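Local coordinates for Trypsin/chymotrypsin inhibitor (Alocasia macrorrhizos, PDB 5YCZ), which inhibits trypsin and alpha-chymotrypsin as a homodimeric, Kunitz-type protease inhibitor with the beta-trefoil fold, at residues Asn10-Gly15 / Leu56-Glu61; Leu74-Pro79 / Ser114-Arg119. All coordinates share one frame; numbering follows the deposited sequence.

How the interactions relate
Interaction 1 (10-15 / 56-61) closes along the chain before interaction 2 (74-79 / 114-119) opens, and their centres lie about 9 Å apart. They share one antiparallel sheet, in which strands 55-60 and 74-77 are neighbours: Phe59 O lies 2.8 Å from Tyr75 N. Interaction 1 brings the loop before strand 18-22 against one of these strands on the outer part of the molecule. Interaction 2, its centre about 4 Å from that of the chain, joins the other strand to the end strand of a second sheet, 116-120. Together the contacts lead from the N-terminal loop into the beta-trefoil core of this Kunitz-type inhibitor.

Interaction 1 (Asn10-Gly15 / Leu56-Glu61); sequences NELQRG and LAFFPE
Pro60 CD sits over one face of the Arg14 guanidinium, 3.2 Å above its plane and toward the rim. The Arg14 side chain leaves with CG anti to the backbone N (chi1 159°) and bends at chi3, and the two side chains cross obliquely. From this position Arg14 NH2 gives a weak hydrogen bond to Pro60 O, 2.8 Å long but bent to 128° at the hydrogen. Arg14 NH1 comes to the edge of the Phe59 ring, near its plane, 4.3 Å from CD2. One residue on, Gly15 N binds Phe58 O at 3.2 Å, within the plane of that carbonyl, and Gly15 CA rests 4.1 Å from Phe59 CE2. Gly15 O touches Ala57 CB at 3.5 Å. Leu12 CD2 approaches Phe58 CE2 obliquely at 4.3 Å.

Further out, Arg14 NH2 also donates to Asp65 O, its stronger polar partner, while Asp66 forms a long, weak ion pair with NE. The Phe58 ring meets Phe178 nearly at a right angle, and Phe59 packs on Pro81 of the second subunit. The loop thus runs across the strand, 102° from its direction, instead of pairing along it. One backbone bond and a weak arginine bond to Pro60 O join it to strand 55-60, which carries the predicted reactive bond, Leu56-Ala57, while Asp65 O takes the stronger share of the same NH2.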
loop_
_atom_site.group_PDB
_atom_site.type_symbol
_atom_site.label_atom_id
_atom_site.label_comp_id
_atom_site.label_asym_id
_atom_site.label_seq_id
_atom_site.Cartn_x
_atom_site.Cartn_y
_atom_site.Cartn_z
ATOM N N ASN A 10 -16.782 9.638 13.297
ATOM C CA ASN A 10 -16.192 8.342 13.621
ATOM C C ASN A 10 -14.683 8.462 13.785
ATOM O O ASN A 10 -14.048 9.393 13.290
ATOM C CB ASN A 10 -16.481 7.314 12.526
ATOM C CG ASN A 10 -17.940 6.952 12.426
ATOM O OD1 ASN A 10 -18.814 7.824 12.405
ATOM N ND2 ASN A 10 -18.218 5.646 12.349
ATOM N N GLU A 11 -14.102 7.485 14.470
ATOM C CA GLU A 11 -12.663 7.490 14.658
ATOM C C GLU A 11 -11.953 7.095 13.360
ATOM O O GLU A 11 -12.580 6.741 12.354
ATOM C CB GLU A 11 -12.270 6.547 15.793
ATOM C CG GLU A 11 -12.911 6.887 17.123
ATOM C CD GLU A 11 -12.483 5.938 18.222
ATOM O OE1 GLU A 11 -12.558 4.704 18.009
ATOM O OE2 GLU A 11 -12.070 6.427 19.296
ATOM N N LEU A 12 -10.619 7.163 13.399
ATOM C CA LEU A 12 -9.764 6.851 12.253
ATOM C C LEU A 12 -9.271 5.425 12.416
ATOM O O LEU A 12 -8.321 5.166 13.156
ATOM C CB LEU A 12 -8.588 7.818 12.151
ATOM C CG LEU A 12 -8.615 8.787 10.970
ATOM C CD1 LEU A 12 -9.918 9.574 10.980
ATOM C CD2 LEU A 12 -7.419 9.725 10.961
ATOM N N GLN A 13 -9.913 4.497 11.728
ATOM C CA GLN A 13 -9.535 3.106 11.900
ATOM C C GLN A 13 -8.168 2.864 11.277
ATOM O O GLN A 13 -7.794 3.494 10.289
ATOM C CB GLN A 13 -10.589 2.191 11.284
ATOM C CG GLN A 13 -10.581 0.779 11.833
ATOM C CD GLN A 13 -11.793 0.489 12.707
ATOM O OE1 GLN A 13 -12.864 1.073 12.512
ATOM N NE2 GLN A 13 -11.630 -0.425 13.669
ATOM N N ARG A 14 -7.404 1.970 11.887
ATOM C CA ARG A 14 -6.113 1.611 11.330
ATOM C C ARG A 14 -6.319 0.814 10.048
ATOM O O ARG A 14 -7.098 -0.145 10.018
ATOM C CB ARG A 14 -5.304 0.800 12.334
ATOM C CG ARG A 14 -4.209 -0.020 11.691
ATOM C CD ARG A 14 -3.661 -1.057 12.648
ATOM N NE ARG A 14 -2.997 -0.427 13.779
ATOM C CZ ARG A 14 -1.675 -0.360 13.928
ATOM N NH1 ARG A 14 -0.862 -0.884 13.006
ATOM N NH2 ARG A 14 -1.166 0.237 15.000
ATOM N N GLY A 15 -5.635 1.230 8.979
ATOM C CA GLY A 15 -5.633 0.510 7.733
ATOM C C GLY A 15 -6.772 0.833 6.793
ATOM O O GLY A 15 -6.645 0.569 5.594
ATOM N N LEU A 56 -5.606 7.418 1.359
ATOM C CA LEU A 56 -4.527 7.150 2.288
ATOM C C LEU A 56 -4.995 6.176 3.355
ATOM O O LEU A 56 -6.193 6.011 3.600
ATOM C CB LEU A 56 -4.040 8.439 2.950
ATOM C CG LEU A 56 -3.447 9.457 1.987
ATOM C CD1 LEU A 56 -3.666 10.847 2.503
ATOM C CD2 LEU A 56 -1.965 9.190 1.804
ATOM N N ALA A 57 -4.032 5.528 3.994
ATOM C CA ALA A 57 -4.312 4.737 5.178
ATOM C C ALA A 57 -3.192 4.969 6.174
ATOM O O ALA A 57 -2.056 5.256 5.783
ATOM C CB ALA A 57 -4.458 3.253 4.852
ATOM N N PHE A 58 -3.530 4.861 7.465
ATOM C CA PHE A 58 -2.648 5.229 8.565
ATOM C C PHE A 58 -2.386 4.047 9.481
ATOM O O PHE A 58 -3.247 3.192 9.691
ATOM C CB PHE A 58 -3.238 6.352 9.383
ATOM C CG PHE A 58 -3.699 7.490 8.556
ATOM C CD1 PHE A 58 -2.828 8.513 8.228
ATOM C CD2 PHE A 58 -4.998 7.524 8.071
ATOM C CE1 PHE A 58 -3.248 9.569 7.447
ATOM C CE2 PHE A 58 -5.434 8.568 7.294
ATOM C CZ PHE A 58 -4.562 9.598 6.973
ATOM N N PHE A 59 -1.180 4.032 10.053
ATOM C CA PHE A 59 -0.680 2.891 10.809
ATOM C C PHE A 59 0.018 3.417 12.054
ATOM O O PHE A 59 1.200 3.791 11.998
ATOM C CB PHE A 59 0.262 2.043 9.958
ATOM C CG PHE A 59 -0.403 1.464 8.754
ATOM C CD1 PHE A 59 -0.505 2.199 7.582
ATOM C CD2 PHE A 59 -0.970 0.196 8.805
ATOM C CE1 PHE A 59 -1.156 1.664 6.463
ATOM C CE2 PHE A 59 -1.621 -0.351 7.704
ATOM C CZ PHE A 59 -1.710 0.378 6.527
ATOM N N PRO A 60 -0.682 3.479 13.186
ATOM C CA PRO A 60 -0.050 3.968 14.410
ATOM C C PRO A 60 1.146 3.102 14.751
ATOM O O PRO A 60 1.099 1.879 14.619
ATOM C CB PRO A 60 -1.156 3.831 15.458
ATOM C CG PRO A 60 -2.406 3.687 14.683
ATOM C CD PRO A 60 -2.041 2.984 13.439
ATOM N N GLU A 61 2.236 3.747 15.162
ATOM C CA GLU A 61 3.419 2.983 15.532
ATOM C C GLU A 61 3.158 2.091 16.736
ATOM O O GLU A 61 3.867 1.092 16.914
ATOM C CB GLU A 61 4.590 3.911 15.826
ATOM C CG GLU A 61 5.375 4.323 14.604
ATOM C CD GLU A 61 6.812 4.712 14.940
ATOM O OE1 GLU A 61 7.738 4.026 14.456
ATOM O OE2 GLU A 61 7.011 5.706 15.681
#

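Interaction 2 (Leu74-Pro79 / Ser114-Arg119); sequences LYIMFP and SRFAIR
Leu74 N donates to Phe116 O over 2.6 Å, nearly along the C=O axis, and Phe116 N returns a straighter bond to Leu74 O. The two residues form a single antiparallel hydrogen-bonded bridge; beyond it the strands diverge, their axes 95° apart. Leu74 CG occupies the crowded position between the backbone N and the carbonyl carbon (chi1 47°), which brings it to 3.3 Å from Phe116 O. Leu74 CD2 meets Ile118 CD1 at 3.6 Å, the two side chains crossing at about a right angle. Ile76 crosses Phe116 in the same manner, its CD1 placed 3.7 Å from Phe116 CB and oblique to the ring.

On the Tyr75 side the main chain of Ser114 comes edge-on: Ser114 O lies in the plane of the tyrosine ring, 3.4 Å from CD1. Arg115 runs beside Tyr75, pointing the same way, with guanidinium and ring planes 17° apart. A water accepts from Ile76 N (3.1 Å) and lies within hydrogen-bonding range of Ser114 O, carrying the connection past the bridge.

Arg115 pairs with Glu61 and binds the carbonyls of Gly110, Ala108, Ser106 and Pro137, while Tyr75 OH accepts from the backbone N of Ser106. Ile76 and Phe116 both touch Ile133. The contact joins two sheets through one backbone bridge, a water and crossing apolar side chains, while a carboxylate and main-chain carbonyls hold the guanidinium of buried Arg115 and probably stabilise its charge.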
loop_
_atom_site.group_PDB
_atom_site.type_symbol
_atom_site.label_atom_id
_atom_site.label_comp_id
_atom_site.label_asym_id
_atom_site.label_seq_id
_atom_site.Cartn_x
_atom_site.Cartn_y
_atom_site.Cartn_z
ATOM N N LEU A 74 2.759 7.790 13.677
ATOM C CA LEU A 74 2.208 6.776 12.793
ATOM C C LEU A 74 2.935 6.811 11.463
ATOM O O LEU A 74 3.712 7.724 11.172
ATOM C CB LEU A 74 0.727 7.001 12.559
ATOM C CG LEU A 74 0.429 8.454 12.221
ATOM C CD1 LEU A 74 0.649 8.718 10.746
ATOM C CD2 LEU A 74 -1.005 8.783 12.583
ATOM N N TYR A 75 2.605 5.840 10.624
ATOM C CA TYR A 75 3.020 5.816 9.234
ATOM C C TYR A 75 1.833 6.109 8.339
ATOM O O TYR A 75 0.674 5.862 8.698
ATOM C CB TYR A 75 3.590 4.461 8.850
ATOM C CG TYR A 75 4.592 3.970 9.827
ATOM C CD1 TYR A 75 5.751 4.680 10.047
ATOM C CD2 TYR A 75 4.370 2.807 10.551
ATOM C CE1 TYR A 75 6.686 4.239 10.958
ATOM C CE2 TYR A 75 5.292 2.354 11.457
ATOM C CZ TYR A 75 6.457 3.072 11.660
ATOM O OH TYR A 75 7.402 2.645 12.567
ATOM N N ILE A 76 2.140 6.616 7.153
ATOM C CA ILE A 76 1.131 6.985 6.175
ATOM C C ILE A 76 1.525 6.370 4.845
ATOM O O ILE A 76 2.709 6.342 4.488
ATOM C CB ILE A 76 0.998 8.518 6.029
ATOM C CG1 ILE A 76 0.874 9.189 7.394
ATOM C CG2 ILE A 76 -0.201 8.880 5.136
ATOM C CD1 ILE A 76 0.981 10.718 7.349
ATOM N N MET A 77 0.525 5.901 4.093
ATOM C CA MET A 77 0.791 5.405 2.753
ATOM C C MET A 77 -0.428 5.570 1.868
ATOM O O MET A 77 -1.541 5.784 2.353
ATOM C CB MET A 77 1.259 3.946 2.802
ATOM C CG MET A 77 0.303 2.938 3.442
ATOM S SD MET A 77 0.454 1.287 2.704
ATOM C CE MET A 77 2.190 0.955 2.969
ATOM N N PHE A 78 -0.183 5.540 0.561
ATOM C CA PHE A 78 -1.231 5.344 -0.417
ATOM C C PHE A 78 -1.282 3.846 -0.704
ATOM O O PHE A 78 -0.376 3.321 -1.383
ATOM C CB PHE A 78 -0.945 6.118 -1.697
ATOM C CG PHE A 78 -0.954 7.612 -1.545
ATOM C CD1 PHE A 78 -2.106 8.343 -1.800
ATOM C CD2 PHE A 78 0.210 8.301 -1.207
ATOM C CE1 PHE A 78 -2.110 9.735 -1.695
ATOM C CE2 PHE A 78 0.213 9.689 -1.099
ATOM C CZ PHE A 78 -0.956 10.409 -1.348
ATOM N N PRO A 79 -2.272 3.131 -0.224
ATOM C CA PRO A 79 -2.214 1.664 -0.409
ATOM C C PRO A 79 -2.634 1.252 -1.812
ATOM O O PRO A 79 -3.651 0.597 -2.033
ATOM C CB PRO A 79 -3.179 1.159 0.663
ATOM C CG PRO A 79 -4.160 2.244 0.825
ATOM C CD PRO A 79 -3.477 3.562 0.501
ATOM N N SER A 114 10.067 8.394 8.399
ATOM C CA SER A 114 8.716 8.037 8.001
ATOM C C SER A 114 7.702 8.202 9.136
ATOM O O SER A 114 6.550 7.786 8.985
ATOM C CB SER A 114 8.680 6.601 7.457
ATOM O OG SER A 114 9.567 5.755 8.160
ATOM N N ARG A 115 8.091 8.812 10.252
ATOM C CA ARG A 115 7.191 8.961 11.389
ATOM C C ARG A 115 6.478 10.305 11.313
ATOM O O ARG A 115 7.111 11.366 11.369
ATOM C CB ARG A 115 7.943 8.833 12.709
ATOM C CG ARG A 115 8.268 7.408 13.105
ATOM C CD ARG A 115 9.552 7.393 13.917
ATOM N NE ARG A 115 9.815 6.074 14.466
ATOM C CZ ARG A 115 10.946 5.732 15.077
ATOM N NH1 ARG A 115 11.925 6.612 15.214
ATOM N NH2 ARG A 115 11.102 4.498 15.530
ATOM N N PHE A 116 5.160 10.254 11.212
ATOM C CA PHE A 116 4.341 11.450 11.209
ATOM C C PHE A 116 3.368 11.376 12.380
ATOM O O PHE A 116 3.095 10.297 12.917
ATOM C CB PHE A 116 3.591 11.598 9.876
ATOM C CG PHE A 116 4.495 11.698 8.690
ATOM C CD1 PHE A 116 5.065 10.556 8.128
ATOM C CD2 PHE A 116 4.795 12.929 8.141
ATOM C CE1 PHE A 116 5.911 10.642 7.035
ATOM C CE2 PHE A 116 5.643 13.028 7.046
ATOM C CZ PHE A 116 6.198 11.883 6.482
ATOM N N ALA A 117 2.868 12.540 12.791
ATOM C CA ALA A 117 1.774 12.622 13.744
ATOM C C ALA A 117 0.716 13.562 13.194
ATOM O O ALA A 117 1.009 14.422 12.361
ATOM C CB ALA A 117 2.247 13.112 15.112
ATOM N N ILE A 118 -0.519 13.381 13.659
ATOM C CA ILE A 118 -1.638 14.249 13.308
ATOM C C ILE A 118 -2.120 14.990 14.547
ATOM O O ILE A 118 -2.229 14.416 15.637
ATOM C CB ILE A 118 -2.797 13.459 12.675
ATOM C CG1 ILE A 118 -2.313 12.721 11.435
ATOM C CG2 ILE A 118 -3.955 14.392 12.311
ATOM C CD1 ILE A 118 -3.037 11.411 11.197
ATOM N N ARG A 119 -2.443 16.263 14.363
ATOM C CA ARG A 119 -2.866 17.147 15.435
ATOM C C ARG A 119 -4.018 18.003 14.939
ATOM O O ARG A 119 -4.123 18.280 13.741
ATOM C CB ARG A 119 -1.712 18.050 15.907
ATOM C CG ARG A 119 -0.585 17.298 16.574
ATOM C CD ARG A 119 0.195 18.176 17.545
ATOM N NE ARG A 119 0.378 17.504 18.830
ATOM C CZ ARG A 119 1.354 16.637 19.082
ATOM N NH1 ARG A 119 2.240 16.343 18.126
ATOM N NH2 ARG A 119 1.444 16.071 20.284
HETATM O O HOH W 1 5.156 7.110 6.754
#